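Local coordinates for NIF3-related protein (Bacillus cereus, PDB 2GX8) that is of unknown function but, as a member of the NIF3 family, carries a site for two zinc ions and probably a regulatory domain, at residues V331-M337 and N351-H357; L269-L275 and R308-L313; L141-L145 and H287-L292. One frame throughout, in Å; residues are numbered along the deposited sequence.

Contact 1 (V331-M337 and N351-H357); sequences VYVTGDM and NIVDPGH. With ZN (zinc ion), chain L.
His357 and Asp336 meet beyond the carboxyl-terminal ends of the strands of a beta-alpha-beta unit, in which the parallel neighbours 331-335 and 351-354 are joined by helix 339-348. NE2 of His357 binds a zinc ion at 2.1 Å, and His93 and Glu360 complete the ligands of that metal. With CG anti to the backbone N (chi1 -165°), the ring is carried to both the metal and Asp336, and His357 ND1 donates to Asp336 OD2 at 2.7 Å. The bond is nearly straight and lies close to the ring plane, but it meets OD2 on the syn side well out of the plane of a carboxylate turned 59° from the imidazole. With one ring nitrogen on the metal and the other on an acid, the rotation of the ring is fixed: a second-shell aspartate orients a first-shell histidine. Asp336 OD1 is held in turn by Tyr339 N of the second subunit, and a water donates to it while accepting from His357 N.

Asp354 organises the next layer. Its OD2 takes the N-H of Met337 at 3.1 Å from above the carboxylate plane and forms a salt bridge with Arg298. Its OD1 accepts from Gly356 N at 2.9 Å in an Asx turn, which shapes the approach to His357; a second water donates to this same OD1 and accepts from Asp336 N.

Farther back come the strand bonds, from Tyr332 N to Asn351 O, Val353 N to Tyr332 O and Thr334 N to Val353 O. Ile352 CD1 meets Met337 CE at 3.7 Å, the two side chains crossing at about a right angle.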
ATOM      1  N   VAL C 331       3.946 -38.440  -5.607  1.00 52.38           N
ATOM      2  CA  VAL C 331       3.004 -38.209  -4.535  1.00 52.39           C
ATOM      3  C   VAL C 331       3.570 -37.145  -3.590  1.00 51.43           C
ATOM      4  O   VAL C 331       4.775 -37.055  -3.403  1.00 51.36           O
ATOM      5  CB  VAL C 331       2.739 -39.509  -3.731  1.00 51.85           C
ATOM      6  CG1 VAL C 331       3.982 -39.969  -3.072  1.00 52.76           C
ATOM      7  CG2 VAL C 331       1.647 -39.306  -2.669  1.00 51.37           C
ATOM      8  N   TYR C 332       2.698 -36.365  -2.974  1.00 51.76           N
ATOM      9  CA  TYR C 332       3.123 -35.311  -2.052  1.00 50.75           C
ATOM     10  C   TYR C 332       2.419 -35.470  -0.699  1.00 52.54           C
ATOM     11  O   TYR C 332       1.212 -35.461  -0.631  1.00 53.93           O
ATOM     12  CB  TYR C 332       2.864 -33.946  -2.710  1.00 48.82           C
ATOM     13  CG  TYR C 332       3.234 -32.676  -1.921  1.00 47.80           C
ATOM     14  CD1 TYR C 332       2.451 -31.530  -2.042  1.00 45.18           C
ATOM     15  CD2 TYR C 332       4.356 -32.619  -1.069  1.00 44.22           C
ATOM     16  CE1 TYR C 332       2.770 -30.339  -1.353  1.00 40.61           C
ATOM     17  CE2 TYR C 332       4.682 -31.402  -0.342  1.00 45.06           C
ATOM     18  CZ  TYR C 332       3.872 -30.286  -0.501  1.00 46.39           C
ATOM     19  OH  TYR C 332       4.128 -29.074   0.159  1.00 47.97           O
ATOM     20  N   VAL C 333       3.185 -35.605   0.378  1.00 53.38           N
ATOM     21  CA  VAL C 333       2.633 -35.785   1.715  1.00 53.29           C
ATOM     22  C   VAL C 333       2.725 -34.492   2.498  1.00 53.69           C
ATOM     23  O   VAL C 333       3.808 -34.130   2.923  1.00 54.77           O
ATOM     24  CB  VAL C 333       3.431 -36.839   2.516  1.00 52.54           C
ATOM     25  CG1 VAL C 333       2.866 -36.980   3.917  1.00 50.21           C
ATOM     26  CG2 VAL C 333       3.420 -38.154   1.809  1.00 51.71           C
ATOM     27  N   THR C 334       1.589 -33.832   2.735  1.00 54.40           N
ATOM     28  CA  THR C 334       1.561 -32.552   3.450  1.00 54.82           C
ATOM     29  C   THR C 334       0.209 -32.332   4.139  1.00 55.38           C
ATOM     30  O   THR C 334      -0.762 -33.010   3.807  1.00 57.94           O
ATOM     31  CB  THR C 334       1.863 -31.399   2.453  1.00 55.50           C
ATOM     32  OG1 THR C 334       2.122 -30.166   3.151  1.00 56.08           O
ATOM     33  CG2 THR C 334       0.737 -31.248   1.426  1.00 55.09           C
ATOM     34  N   GLY C 335       0.123 -31.383   5.072  1.00 55.40           N
ATOM     35  CA  GLY C 335      -1.126 -31.114   5.768  1.00 54.69           C
ATOM     36  C   GLY C 335      -1.927 -29.949   5.219  1.00 56.18           C
ATOM     37  O   GLY C 335      -1.474 -29.205   4.345  1.00 55.84           O
ATOM     38  N   ASP C 336      -3.144 -29.816   5.727  1.00 58.08           N
ATOM     39  CA  ASP C 336      -4.034 -28.696   5.407  1.00 59.23           C
ATOM     40  C   ASP C 336      -4.385 -28.508   3.954  1.00 60.22           C
ATOM     41  O   ASP C 336      -4.592 -27.401   3.504  1.00 61.61           O
ATOM     42  CB  ASP C 336      -3.447 -27.406   5.973  1.00 58.94           C
ATOM     43  CG  ASP C 336      -3.426 -27.397   7.480  1.00 60.95           C
ATOM     44  OD1 ASP C 336      -4.339 -28.032   8.069  1.00 57.48           O
ATOM     45  OD2 ASP C 336      -2.493 -26.757   8.066  1.00 59.59           O
ATOM     46  N   MET C 337      -4.514 -29.596   3.221  1.00 62.17           N
ATOM     47  CA  MET C 337      -4.796 -29.490   1.796  1.00 62.25           C
ATOM     48  C   MET C 337      -6.146 -28.799   1.454  1.00 61.23           C
ATOM     49  O   MET C 337      -7.223 -29.308   1.809  1.00 61.45           O
ATOM     50  CB  MET C 337      -4.703 -30.886   1.180  1.00 62.42           C
ATOM     51  CG  MET C 337      -4.513 -30.863  -0.290  1.00 66.35           C
ATOM     52  SD  MET C 337      -2.986 -29.997  -0.727  1.00 77.52           S
ATOM     53  CE  MET C 337      -3.467 -29.716  -2.368  1.00 68.81           C
ATOM     54  N   ASN C 351      -0.151 -36.699  -7.058  1.00 53.63           N
ATOM     55  CA  ASN C 351      -0.935 -37.353  -6.045  1.00 51.44           C
ATOM     56  C   ASN C 351      -0.626 -36.715  -4.706  1.00 51.80           C
ATOM     57  O   ASN C 351       0.421 -36.092  -4.545  1.00 49.34           O
ATOM     58  CB  ASN C 351      -0.596 -38.819  -6.008  1.00 53.45           C
ATOM     59  CG  ASN C 351      -0.964 -39.519  -7.283  1.00 51.78           C
ATOM     60  OD1 ASN C 351      -1.834 -39.061  -8.037  1.00 53.86           O
ATOM     61  ND2 ASN C 351      -0.338 -40.640  -7.522  1.00 53.62           N
ATOM     62  N   ILE C 352      -1.536 -36.868  -3.754  1.00 50.60           N
ATOM     63  CA  ILE C 352      -1.360 -36.263  -2.461  1.00 50.44           C
ATOM     64  C   ILE C 352      -1.871 -37.179  -1.396  1.00 50.20           C
ATOM     65  O   ILE C 352      -2.860 -37.857  -1.593  1.00 50.85           O
ATOM     66  CB  ILE C 352      -2.166 -34.931  -2.345  1.00 51.40           C
ATOM     67  CG1 ILE C 352      -1.913 -34.055  -3.581  1.00 54.18           C
ATOM     68  CG2 ILE C 352      -1.898 -34.212  -1.011  1.00 52.31           C
ATOM     69  CD1 ILE C 352      -1.535 -32.693  -3.276  1.00 58.06           C
ATOM     70  N   VAL C 353      -1.151 -37.244  -0.288  1.00 49.56           N
ATOM     71  CA  VAL C 353      -1.657 -37.907   0.893  1.00 48.62           C
ATOM     72  C   VAL C 353      -1.568 -36.838   1.989  1.00 48.47           C
ATOM     73  O   VAL C 353      -0.528 -36.276   2.180  1.00 49.27           O
ATOM     74  CB  VAL C 353      -0.837 -39.099   1.304  1.00 46.82           C
ATOM     75  CG1 VAL C 353      -1.420 -39.648   2.563  1.00 42.79           C
ATOM     76  CG2 VAL C 353      -0.840 -40.209   0.162  1.00 48.36           C
ATOM     77  N   ASP C 354      -2.663 -36.583   2.694  1.00 49.62           N
ATOM     78  CA  ASP C 354      -2.736 -35.555   3.740  1.00 50.26           C
ATOM     79  C   ASP C 354      -2.991 -36.304   5.029  1.00 50.68           C
ATOM     80  O   ASP C 354      -4.124 -36.647   5.343  1.00 52.47           O
ATOM     81  CB  ASP C 354      -3.892 -34.586   3.455  1.00 47.24           C
ATOM     82  CG  ASP C 354      -4.010 -33.458   4.465  1.00 54.29           C
ATOM     83  OD1 ASP C 354      -3.358 -33.492   5.527  1.00 53.50           O
ATOM     84  OD2 ASP C 354      -4.758 -32.481   4.191  1.00 57.11           O
ATOM     85  N   PRO C 355      -1.932 -36.539   5.798  1.00 50.94           N
ATOM     86  CA  PRO C 355      -2.100 -37.224   7.062  1.00 50.24           C
ATOM     87  C   PRO C 355      -2.424 -36.226   8.174  1.00 51.80           C
ATOM     88  O   PRO C 355      -2.608 -36.631   9.307  1.00 53.44           O
ATOM     89  CB  PRO C 355      -0.724 -37.833   7.292  1.00 50.89           C
ATOM     90  CG  PRO C 355       0.244 -36.885   6.609  1.00 47.57           C
ATOM     91  CD  PRO C 355      -0.529 -36.143   5.552  1.00 50.29           C
ATOM     92  N   GLY C 356      -2.504 -34.932   7.856  1.00 51.71           N
ATOM     93  CA  GLY C 356      -2.806 -33.914   8.847  1.00 50.44           C
ATOM     94  C   GLY C 356      -1.552 -33.177   9.274  1.00 53.34           C
ATOM     95  O   GLY C 356      -0.451 -33.746   9.329  1.00 53.03           O
ATOM     96  N   HIS C 357      -1.729 -31.895   9.586  1.00 53.06           N
ATOM     97  CA  HIS C 357      -0.667 -31.010  10.028  1.00 55.23           C
ATOM     98  C   HIS C 357      -0.002 -31.578  11.307  1.00 54.12           C
ATOM     99  O   HIS C 357       1.187 -31.427  11.521  1.00 53.60           O
ATOM    100  CB  HIS C 357      -1.313 -29.656  10.338  1.00 54.87           C
ATOM    101  CG  HIS C 357      -0.365 -28.509  10.466  1.00 59.15           C
ATOM    102  ND1 HIS C 357      -0.623 -27.279   9.897  1.00 62.35           N
ATOM    103  CD2 HIS C 357       0.809 -28.376  11.130  1.00 60.76           C
ATOM    104  CE1 HIS C 357       0.344 -26.435  10.205  1.00 61.28           C
ATOM    105  NE2 HIS C 357       1.239 -27.085  10.937  1.00 65.05           N
TER
HETATM  106 ZN    ZN L 374       3.094 -26.224  11.567  1.00 55.72          ZN
HETATM  107  O   HOH W   1      -4.598 -30.778   9.359  1.00 39.68           O
HETATM  108  O   HOH W   2      -5.020 -31.826   6.900  1.00 53.07           O

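Contact 2 (L269-L275 and R308-L313); sequences LGKIGYL and RKVAVL
Leu269 touches Leu313 through CB, which lies 3.9 Å from Leu313 CD1, at the corner where the chain enters an antiparallel ladder between strands 270-280 and 306-313. Gly270 follows with positive phi (67°) and brings its CA against Val312 O. Lys271 and Val312 form a hydrogen-bonded pair, their two backbone bonds running nearly along the C=O axes, whereas the lysine chain leads away from the partner strand. Ile272 comes next, in a non-hydrogen-bonded pair with Ala311; its CD1 reaches Lys309 CE at 3.6 Å. Gly273 pairs with Val310 through two more backbone bonds.

Tyr274 lies alongside Lys309, both side chains pointing the same way. Lys309 starts from the crowded position between its backbone N and carbonyl carbon (chi1 80°), with CB 3.3 Å from Tyr274 CE2, and then bends at chi3. Its NZ thereby donates to Tyr274 OH at 3.1 Å and also to Lys327 O, so the ammonium group is tied down twice. Leu275 N bonds to Arg308 O, and Leu275 CG packs on Val310 CG2 at 3.7 Å, while Leu275 O lies over one face of the Arg308 guanidinium.

This antiparallel pair stands between two further strands of the same sheet: 150-168 bonds to Gly270 and Ile272, with Gln148, just ahead of it, bonding to Tyr274, and parallel strand 331-335 flanks 306-313. Phe284 of helix 281-292 covers Leu275 and Val310.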
ATOM      1  N   LEU C 269      12.239 -25.807   2.806  1.00 54.51           N
ATOM      2  CA  LEU C 269      11.100 -26.517   3.335  1.00 55.16           C
ATOM      3  C   LEU C 269      10.895 -27.855   2.664  1.00 55.02           C
ATOM      4  O   LEU C 269      10.999 -27.943   1.458  1.00 57.23           O
ATOM      5  CB  LEU C 269       9.846 -25.673   3.139  1.00 53.21           C
ATOM      6  CG  LEU C 269       9.783 -24.393   3.958  1.00 55.03           C
ATOM      7  CD1 LEU C 269       8.600 -23.596   3.473  1.00 47.16           C
ATOM      8  CD2 LEU C 269       9.695 -24.722   5.458  1.00 51.07           C
ATOM      9  N   GLY C 270      10.586 -28.878   3.453  1.00 55.80           N
ATOM     10  CA  GLY C 270      10.309 -30.226   2.943  1.00 55.02           C
ATOM     11  C   GLY C 270      11.456 -30.971   2.311  1.00 55.76           C
ATOM     12  O   GLY C 270      12.465 -30.362   1.935  1.00 56.65           O
ATOM     13  N   LYS C 271      11.285 -32.296   2.182  1.00 55.41           N
ATOM     14  CA  LYS C 271      12.271 -33.210   1.557  1.00 54.51           C
ATOM     15  C   LYS C 271      11.667 -33.982   0.381  1.00 53.69           C
ATOM     16  O   LYS C 271      10.474 -34.234   0.338  1.00 53.74           O
ATOM     17  CB  LYS C 271      12.819 -34.230   2.578  1.00 53.91           C
ATOM     18  CG  LYS C 271      13.653 -33.603   3.705  1.00 53.85           C
ATOM     19  CD  LYS C 271      14.959 -33.074   3.164  1.00 58.26           C
ATOM     20  CE  LYS C 271      15.712 -32.257   4.207  1.00 62.94           C
ATOM     21  NZ  LYS C 271      17.102 -31.900   3.771  1.00 63.15           N
ATOM     22  N   ILE C 272      12.482 -34.325  -0.604  1.00 53.88           N
ATOM     23  CA  ILE C 272      11.999 -35.147  -1.688  1.00 53.47           C
ATOM     24  C   ILE C 272      13.017 -36.254  -1.834  1.00 55.00           C
ATOM     25  O   ILE C 272      14.208 -35.977  -1.862  1.00 56.32           O
ATOM     26  CB  ILE C 272      11.681 -34.358  -3.005  1.00 54.93           C
ATOM     27  CG1 ILE C 272      10.956 -35.281  -4.014  1.00 50.71           C
ATOM     28  CG2 ILE C 272      12.913 -33.664  -3.597  1.00 51.70           C
ATOM     29  CD1 ILE C 272      10.450 -34.579  -5.260  1.00 50.25           C
ATOM     30  N   GLY C 273      12.539 -37.501  -1.858  1.00 55.02           N
ATOM     31  CA  GLY C 273      13.377 -38.676  -1.917  1.00 53.94           C
ATOM     32  C   GLY C 273      12.647 -39.847  -2.559  1.00 55.08           C
ATOM     33  O   GLY C 273      11.586 -39.667  -3.166  1.00 55.44           O
ATOM     34  N   TYR C 274      13.192 -41.049  -2.378  1.00 53.27           N
ATOM     35  CA  TYR C 274      12.660 -42.267  -3.007  1.00 53.77           C
ATOM     36  C   TYR C 274      12.313 -43.395  -2.052  1.00 53.72           C
ATOM     37  O   TYR C 274      13.093 -43.721  -1.159  1.00 52.89           O
ATOM     38  CB  TYR C 274      13.689 -42.806  -4.013  1.00 53.13           C
ATOM     39  CG  TYR C 274      13.962 -41.866  -5.162  1.00 53.18           C
ATOM     40  CD1 TYR C 274      15.016 -40.944  -5.111  1.00 52.43           C
ATOM     41  CD2 TYR C 274      13.145 -41.884  -6.299  1.00 53.36           C
ATOM     42  CE1 TYR C 274      15.251 -40.067  -6.177  1.00 54.10           C
ATOM     43  CE2 TYR C 274      13.369 -41.023  -7.369  1.00 53.68           C
ATOM     44  CZ  TYR C 274      14.411 -40.115  -7.307  1.00 54.57           C
ATOM     45  OH  TYR C 274      14.608 -39.274  -8.396  1.00 56.19           O
ATOM     46  N   LEU C 275      11.151 -44.012  -2.250  1.00 55.17           N
ATOM     47  CA  LEU C 275      10.801 -45.181  -1.449  1.00 57.13           C
ATOM     48  C   LEU C 275      11.786 -46.311  -1.770  1.00 58.62           C
ATOM     49  O   LEU C 275      12.477 -46.270  -2.794  1.00 59.38           O
ATOM     50  CB  LEU C 275       9.358 -45.632  -1.704  1.00 56.20           C
ATOM     51  CG  LEU C 275       8.188 -44.747  -1.269  1.00 57.40           C
ATOM     52  CD1 LEU C 275       6.872 -45.307  -1.757  1.00 54.61           C
ATOM     53  CD2 LEU C 275       8.140 -44.534   0.247  1.00 57.83           C
ATOM     54  N   ARG C 308       6.799 -43.823  -6.658  1.00 59.60           N
ATOM     55  CA  ARG C 308       8.181 -44.148  -6.337  1.00 59.72           C
ATOM     56  C   ARG C 308       8.877 -42.973  -5.631  1.00 57.85           C
ATOM     57  O   ARG C 308       9.456 -43.160  -4.555  1.00 57.12           O
ATOM     58  CB  ARG C 308       8.930 -44.572  -7.600  1.00 60.00           C
ATOM     59  CG  ARG C 308      10.436 -44.740  -7.419  1.00 65.61           C
ATOM     60  CD  ARG C 308      10.844 -46.012  -6.673  1.00 74.11           C
ATOM     61  NE  ARG C 308      12.269 -46.283  -6.909  1.00 79.53           N
ATOM     62  CZ  ARG C 308      12.981 -47.204  -6.268  1.00 82.33           C
ATOM     63  NH1 ARG C 308      12.411 -47.953  -5.326  1.00 84.71           N
ATOM     64  NH2 ARG C 308      14.268 -47.366  -6.557  1.00 81.98           N
ATOM     65  N   LYS C 309       8.862 -41.778  -6.218  1.00 56.49           N
ATOM     66  CA  LYS C 309       9.449 -40.667  -5.463  1.00 55.33           C
ATOM     67  C   LYS C 309       8.393 -39.852  -4.771  1.00 54.79           C
ATOM     68  O   LYS C 309       7.366 -39.504  -5.347  1.00 54.76           O
ATOM     69  CB  LYS C 309      10.465 -39.817  -6.225  1.00 55.20           C
ATOM     70  CG  LYS C 309       9.952 -38.788  -7.163  1.00 55.57           C
ATOM     71  CD  LYS C 309      11.115 -38.108  -7.907  1.00 55.73           C
ATOM     72  CE  LYS C 309      12.054 -37.331  -6.999  1.00 54.91           C
ATOM     73  NZ  LYS C 309      13.134 -36.664  -7.806  1.00 48.97           N
ATOM     74  N   VAL C 310       8.705 -39.538  -3.515  1.00 54.49           N
ATOM     75  CA  VAL C 310       7.814 -38.894  -2.589  1.00 52.50           C
ATOM     76  C   VAL C 310       8.351 -37.561  -2.080  1.00 54.12           C
ATOM     77  O   VAL C 310       9.521 -37.448  -1.714  1.00 54.76           O
ATOM     78  CB  VAL C 310       7.661 -39.803  -1.344  1.00 51.10           C
ATOM     79  CG1 VAL C 310       6.766 -39.170  -0.281  1.00 50.83           C
ATOM     80  CG2 VAL C 310       7.164 -41.193  -1.732  1.00 48.95           C
ATOM     81  N   ALA C 311       7.475 -36.562  -2.042  1.00 53.24           N
ATOM     82  CA  ALA C 311       7.796 -35.256  -1.468  1.00 52.80           C
ATOM     83  C   ALA C 311       7.057 -35.162  -0.133  1.00 52.40           C
ATOM     84  O   ALA C 311       5.930 -35.613  -0.017  1.00 53.53           O
ATOM     85  CB  ALA C 311       7.356 -34.122  -2.418  1.00 49.85           C
ATOM     86  N   VAL C 312       7.698 -34.644   0.897  1.00 53.44           N
ATOM     87  CA  VAL C 312       6.978 -34.419   2.180  1.00 54.08           C
ATOM     88  C   VAL C 312       7.271 -33.050   2.743  1.00 54.65           C
ATOM     89  O   VAL C 312       8.377 -32.573   2.637  1.00 55.74           O
ATOM     90  CB  VAL C 312       7.231 -35.533   3.249  1.00 54.35           C
ATOM     91  CG1 VAL C 312       8.711 -35.856   3.385  1.00 53.31           C
ATOM     92  CG2 VAL C 312       6.606 -35.154   4.592  1.00 50.11           C
ATOM     93  N   LEU C 313       6.271 -32.401   3.309  1.00 54.93           N
ATOM     94  CA  LEU C 313       6.485 -31.113   3.919  1.00 55.12           C
ATOM     95  C   LEU C 313       5.519 -31.048   5.109  1.00 56.18           C
ATOM     96  O   LEU C 313       4.302 -30.952   4.925  1.00 57.75           O
ATOM     97  CB  LEU C 313       6.244 -30.005   2.895  1.00 54.61           C
ATOM     98  CG  LEU C 313       6.642 -28.571   3.265  1.00 54.45           C
ATOM     99  CD1 LEU C 313       6.740 -27.766   2.009  1.00 59.57           C
ATOM    100  CD2 LEU C 313       5.689 -27.911   4.206  1.00 56.87           C
TER

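Contact 3 (L141-L145 and H287-L292); sequences LAEAL and HVKQSL
The imidazole of His287 turns its edge toward Leu145 of helix 137-145, with the carbonyl carbon of Leu145 in the ring plane. Over the centre of one ring face lies Ser291 CB, one helical turn on, 4.1 Å above the plane. At the edge, His287 CE1 is modelled 2.9 Å from Leu145 O, too close for a carbon, so this detail is doubtful.

Ser291 faces the other helix more directly. Its OG stands anti to the backbone N (chi1 -166°), a torsion that aims the hydroxyl at the neighbouring helix and brings it 2.6 Å from Ala144 O. The same OG also touches Leu145 CD2, at 3.6 Å.

The apolar part depends on two leucines. Leu145 CD2 rests against Val288 CG2 at 4.0 Å, those side chains crossing obliquely, and also against CG of Leu292. The CD2 branch of Leu292 reaches Ala144 CB at 3.8 Å and Leu141 CD2 at 3.9 Å; Leu292 meets Leu141 at about a right angle. The short helical segments themselves run at 113° to each other, a steep crossing in which the backbones come closest at Leu145 and Ser291. Pro355 and Val359 cover Leu292 from the loop beside the zinc site.

Chemically, the join is mostly methyl packing with a polar margin. Leucine, valine and alanine side chains supply the bulk of it, a kind of contact that sets shape rather than direction. The polar margin is less fully matched, since His287 ND1 is buried here and has no partner anywhere in the model.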
ATOM      1  N   LEU C 141      10.442 -36.567   9.263  1.00 51.23           N
ATOM      2  CA  LEU C 141       9.330 -37.180   8.532  1.00 51.03           C
ATOM      3  C   LEU C 141       9.818 -38.039   7.368  1.00 50.80           C
ATOM      4  O   LEU C 141       9.203 -39.052   7.058  1.00 51.20           O
ATOM      5  CB  LEU C 141       8.348 -36.119   8.017  1.00 50.02           C
ATOM      6  CG  LEU C 141       7.487 -35.351   9.010  1.00 51.58           C
ATOM      7  CD1 LEU C 141       6.922 -34.118   8.301  1.00 51.80           C
ATOM      8  CD2 LEU C 141       6.383 -36.196   9.640  1.00 48.07           C
ATOM      9  N   ALA C 142      10.896 -37.626   6.699  1.00 51.37           N
ATOM     10  CA  ALA C 142      11.483 -38.451   5.628  1.00 52.99           C
ATOM     11  C   ALA C 142      11.993 -39.770   6.181  1.00 53.58           C
ATOM     12  O   ALA C 142      11.725 -40.801   5.592  1.00 55.44           O
ATOM     13  CB  ALA C 142      12.595 -37.722   4.914  1.00 52.18           C
ATOM     14  N   GLU C 143      12.734 -39.737   7.293  1.00 54.38           N
ATOM     15  CA  GLU C 143      13.245 -40.953   7.936  1.00 55.71           C
ATOM     16  C   GLU C 143      12.084 -41.840   8.286  1.00 54.61           C
ATOM     17  O   GLU C 143      12.085 -43.012   7.969  1.00 55.38           O
ATOM     18  CB  GLU C 143      13.943 -40.656   9.261  1.00 54.98           C
ATOM     19  CG  GLU C 143      15.184 -39.758   9.225  1.00 61.03           C
ATOM     20  CD  GLU C 143      15.625 -39.276  10.650  1.00 61.99           C
ATOM     21  OE1 GLU C 143      15.369 -40.015  11.650  1.00 67.28           O
ATOM     22  OE2 GLU C 143      16.233 -38.162  10.757  1.00 68.57           O
ATOM     23  N   ALA C 144      11.083 -41.262   8.948  1.00 55.05           N
ATOM     24  CA  ALA C 144       9.900 -41.995   9.406  1.00 53.80           C
ATOM     25  C   ALA C 144       9.240 -42.763   8.265  1.00 53.54           C
ATOM     26  O   ALA C 144       8.776 -43.890   8.449  1.00 51.64           O
ATOM     27  CB  ALA C 144       8.915 -41.035  10.053  1.00 52.87           C
ATOM     28  N   LEU C 145       9.228 -42.133   7.086  1.00 52.68           N
ATOM     29  CA  LEU C 145       8.686 -42.731   5.875  1.00 52.70           C
ATOM     30  C   LEU C 145       9.629 -43.725   5.160  1.00 53.36           C
ATOM     31  O   LEU C 145       9.206 -44.439   4.260  1.00 54.45           O
ATOM     32  CB  LEU C 145       8.288 -41.631   4.897  1.00 50.39           C
ATOM     33  CG  LEU C 145       7.097 -40.751   5.276  1.00 51.40           C
ATOM     34  CD1 LEU C 145       6.943 -39.685   4.209  1.00 45.63           C
ATOM     35  CD2 LEU C 145       5.792 -41.545   5.494  1.00 47.31           C
ATOM     36  N   HIS C 287       0.921 -46.912   4.286  1.00 54.45           N
ATOM     37  CA  HIS C 287       2.268 -46.773   4.808  1.00 54.31           C
ATOM     38  C   HIS C 287       2.412 -45.424   5.508  1.00 54.80           C
ATOM     39  O   HIS C 287       2.994 -45.362   6.570  1.00 55.77           O
ATOM     40  CB  HIS C 287       3.300 -46.907   3.711  1.00 53.94           C
ATOM     41  CG  HIS C 287       4.708 -46.768   4.196  1.00 56.17           C
ATOM     42  ND1 HIS C 287       5.478 -45.652   3.942  1.00 57.01           N
ATOM     43  CD2 HIS C 287       5.484 -47.601   4.934  1.00 58.85           C
ATOM     44  CE1 HIS C 287       6.665 -45.801   4.502  1.00 55.35           C
ATOM     45  NE2 HIS C 287       6.693 -46.970   5.120  1.00 58.49           N
ATOM     46  N   VAL C 288       1.876 -44.351   4.943  1.00 54.48           N
ATOM     47  CA  VAL C 288       1.909 -43.063   5.656  1.00 55.62           C
ATOM     48  C   VAL C 288       1.224 -43.137   7.021  1.00 55.72           C
ATOM     49  O   VAL C 288       1.701 -42.541   7.973  1.00 56.27           O
ATOM     50  CB  VAL C 288       1.308 -41.945   4.827  1.00 55.14           C
ATOM     51  CG1 VAL C 288       1.026 -40.683   5.678  1.00 57.33           C
ATOM     52  CG2 VAL C 288       2.249 -41.637   3.687  1.00 56.00           C
ATOM     53  N   LYS C 289       0.145 -43.916   7.129  1.00 56.53           N
ATOM     54  CA  LYS C 289      -0.619 -44.006   8.391  1.00 56.53           C
ATOM     55  C   LYS C 289       0.111 -44.739   9.491  1.00 56.37           C
ATOM     56  O   LYS C 289       0.138 -44.295  10.629  1.00 56.08           O
ATOM     57  CB  LYS C 289      -2.016 -44.625   8.176  1.00 56.49           C
ATOM     58  CG  LYS C 289      -2.879 -43.857   7.185  1.00 56.32           C
ATOM     59  CD  LYS C 289      -4.376 -44.055   7.365  1.00 58.03           C
ATOM     60  CE  LYS C 289      -4.826 -45.439   7.019  1.00 62.52           C
ATOM     61  NZ  LYS C 289      -6.262 -45.631   7.365  1.00 61.05           N
ATOM     62  N   GLN C 290       0.699 -45.872   9.137  1.00 56.70           N
ATOM     63  CA  GLN C 290       1.420 -46.702  10.080  1.00 57.50           C
ATOM     64  C   GLN C 290       2.690 -45.995  10.480  1.00 56.36           C
ATOM     65  O   GLN C 290       3.037 -45.893  11.659  1.00 57.06           O
ATOM     66  CB  GLN C 290       1.695 -48.085   9.435  1.00 58.32           C
ATOM     67  CG  GLN C 290       2.661 -49.020  10.168  1.00 64.42           C
ATOM     68  CD  GLN C 290       4.144 -48.781   9.807  1.00 73.64           C
ATOM     69  OE1 GLN C 290       5.037 -49.012  10.626  1.00 75.95           O
ATOM     70  NE2 GLN C 290       4.401 -48.312   8.581  1.00 75.36           N
ATOM     71  N   SER C 291       3.334 -45.465   9.454  1.00 54.92           N
ATOM     72  CA  SER C 291       4.621 -44.820   9.497  1.00 53.38           C
ATOM     73  C   SER C 291       4.601 -43.528  10.307  1.00 52.55           C
ATOM     74  O   SER C 291       5.510 -43.268  11.098  1.00 50.88           O
ATOM     75  CB  SER C 291       4.968 -44.559   8.046  1.00 52.23           C
ATOM     76  OG  SER C 291       6.295 -44.231   7.845  1.00 59.29           O
ATOM     77  N   LEU C 292       3.544 -42.733  10.114  1.00 52.85           N
ATOM     78  CA  LEU C 292       3.371 -41.459  10.822  1.00 52.57           C
ATOM     79  C   LEU C 292       2.371 -41.500  11.980  1.00 53.28           C
ATOM     80  O   LEU C 292       2.084 -40.456  12.550  1.00 53.55           O
ATOM     81  CB  LEU C 292       2.992 -40.344   9.864  1.00 52.96           C
ATOM     82  CG  LEU C 292       3.967 -40.066   8.715  1.00 53.56           C
ATOM     83  CD1 LEU C 292       3.519 -38.814   7.956  1.00 56.94           C
ATOM     84  CD2 LEU C 292       5.379 -39.908   9.221  1.00 53.01           C
TER

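The three contacts lie 11 to 12 Å apart, centre to centre, on one side of the chain's centre. Contacts 1 and 2 are built on one mixed sheet, where strands 306-313 and 331-335 are parallel neighbours, while contact 3 sets helices 137-145 and 281-292 against it: Val288 packs on Val333, and Leu141 on Val312. Along the sequence, contacts 2 and 3 interleave, because helix 281-292 directly follows strand 270-280; contact 1 opens after both have closed. Helix 137-145, which comes just before strand 150-168 of the same sheet, thus packs against strands far later in the chain, where the beta-alpha-beta unit 331-354 leads to a zinc ligand.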